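PDB 4WT7: ABC transporter substrate binding protein (Ribose) from Agrobacterium vitis S4, which probably binds a sugar or sugar alcohol for uptake by an ABC transporter, and is captured here with bound D-allitol. Local coordinates for residues Gly113-Thr118 / Ala287-Gly292. Sequence-based numbering, arbitrary orientation.
Sequences GIPVLT and ALLLSG
Leu289 lays its CD2 methyl against the Pro115 ring, reaching CB at 3.6 Å, and the same methyl lies 4.2 Å from CD1 of Leu117. One branch of a single leucine thus bridges Pro115, just before the strand, and Leu117, two residues on, which point from the same face of the sheet, while Val116 between them points away and packs on helix 99-111. With CG anti to the backbone N (chi1 177°), the Leu289 side chain is carried from the last turn of helix 275-290 across to Pro115 and Leu117. Leu290 adds a looser touch, its CD2 4.5 Å from Pro115 CG. Further up the helix, Asn285 and Val286 also pack on Leu117. Just past these leucines the helix closes in a Schellman motif at Gly292, and Ser291 OG hydrogen-bonds back to Leu288 O at 2.9 Å. The contact joins the C-terminal end of helix 275-290 to the loop-to-strand junction at the start of strand 116-119, in the parallel sheet of one lobe of this periplasmic binding protein fold. No hydrogen bond or salt bridge crosses between the segments, which implies that apolar side-chain packing over a modest 121 Å² carries this junction.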
loop_
_atom_site.group_PDB
_atom_site.type_symbol
_atom_site.label_atom_id
_atom_site.label_comp_id
_atom_site.label_asym_id
_atom_site.label_seq_id
_atom_site.Cartn_x
_atom_site.Cartn_y
_atom_site.Cartn_z
ATOM N N GLY A 113 13.008 16.028 -19.754
ATOM C CA GLY A 113 12.778 15.243 -20.949
ATOM C C GLY A 113 12.555 13.772 -20.653
ATOM O O GLY A 113 12.503 12.973 -21.567
ATOM N N ILE A 114 12.416 13.417 -19.381
ATOM C CA ILE A 114 12.356 12.010 -18.984
ATOM C C ILE A 114 10.940 11.609 -18.631
ATOM O O ILE A 114 10.358 12.136 -17.682
ATOM C CB ILE A 114 13.264 11.737 -17.743
ATOM C CG1 ILE A 114 14.696 12.197 -18.020
ATOM C CG2 ILE A 114 13.296 10.256 -17.365
ATOM C CD1 ILE A 114 15.497 12.366 -16.748
ATOM N N PRO A 115 10.388 10.645 -19.383
ATOM C CA PRO A 115 9.109 10.027 -19.076
ATOM C C PRO A 115 9.107 9.446 -17.639
ATOM O O PRO A 115 10.036 8.707 -17.249
ATOM C CB PRO A 115 9.023 8.882 -20.085
ATOM C CG PRO A 115 9.893 9.263 -21.168
ATOM C CD PRO A 115 11.014 10.035 -20.564
ATOM N N VAL A 116 8.056 9.774 -16.887
ATOM C CA VAL A 116 7.885 9.290 -15.531
ATOM C C VAL A 116 6.632 8.457 -15.449
ATOM O O VAL A 116 5.580 8.879 -15.918
ATOM C CB VAL A 116 7.757 10.486 -14.565
ATOM C CG1 VAL A 116 7.267 10.027 -13.184
ATOM C CG2 VAL A 116 9.076 11.200 -14.494
ATOM N N LEU A 117 6.759 7.245 -14.912
ATOM C CA LEU A 117 5.612 6.453 -14.492
ATOM C C LEU A 117 5.693 6.176 -12.999
ATOM O O LEU A 117 6.751 6.285 -12.392
ATOM C CB LEU A 117 5.539 5.112 -15.247
ATOM C CG LEU A 117 5.096 5.224 -16.708
ATOM C CD1 LEU A 117 6.240 5.838 -17.569
ATOM C CD2 LEU A 117 4.637 3.870 -17.254
ATOM N N THR A 118 4.573 5.824 -12.391
ATOM C CA THR A 118 4.597 5.517 -10.971
ATOM C C THR A 118 3.844 4.236 -10.602
ATOM O O THR A 118 3.064 3.696 -11.376
ATOM C CB THR A 118 4.015 6.674 -10.157
ATOM O OG1 THR A 118 2.721 6.990 -10.668
ATOM C CG2 THR A 118 4.890 7.923 -10.233
ATOM N N ALA A 287 7.490 0.093 -21.635
ATOM C CA ALA A 287 7.746 -0.404 -22.982
ATOM C C ALA A 287 6.691 0.110 -23.970
ATOM O O ALA A 287 7.033 0.723 -24.974
ATOM C CB ALA A 287 7.774 -1.924 -22.980
ATOM N N LEU A 288 5.415 -0.110 -23.672
ATOM C CA LEU A 288 4.344 0.484 -24.483
ATOM C C LEU A 288 4.558 1.991 -24.758
ATOM O O LEU A 288 4.455 2.443 -25.904
ATOM C CB LEU A 288 2.981 0.296 -23.819
ATOM C CG LEU A 288 2.400 -1.115 -23.799
ATOM C CD1 LEU A 288 1.156 -1.154 -22.891
ATOM C CD2 LEU A 288 2.061 -1.531 -25.239
ATOM N N LEU A 289 4.836 2.774 -23.723
ATOM C CA LEU A 289 5.110 4.196 -23.939
ATOM C C LEU A 289 6.274 4.429 -24.905
ATOM O O LEU A 289 6.162 5.209 -25.851
ATOM C CB LEU A 289 5.387 4.914 -22.634
ATOM C CG LEU A 289 5.744 6.387 -22.850
ATOM C CD1 LEU A 289 4.518 7.174 -23.237
ATOM C CD2 LEU A 289 6.368 6.975 -21.636
ATOM N N LEU A 290 7.401 3.774 -24.679
ATOM C CA LEU A 290 8.558 4.036 -25.529
ATOM C C LEU A 290 8.329 3.545 -26.969
ATOM O O LEU A 290 8.918 4.073 -27.897
ATOM C CB LEU A 290 9.840 3.441 -24.942
ATOM C CG LEU A 290 10.203 3.944 -23.542
ATOM C CD1 LEU A 290 11.521 3.330 -23.067
ATOM C CD2 LEU A 290 10.258 5.447 -23.491
ATOM N N SER A 291 7.473 2.545 -27.153
ATOM C CA SER A 291 7.150 2.097 -28.504
ATOM C C SER A 291 6.208 3.067 -29.237
ATOM O O SER A 291 5.892 2.833 -30.397
ATOM C CB SER A 291 6.520 0.715 -28.494
ATOM O OG SER A 291 5.143 0.822 -28.216
ATOM N N GLY A 292 5.739 4.118 -28.555
ATOM C CA GLY A 292 4.921 5.161 -29.192
ATOM C C GLY A 292 3.479 5.288 -28.693
ATOM O O GLY A 292 2.766 6.257 -29.004
#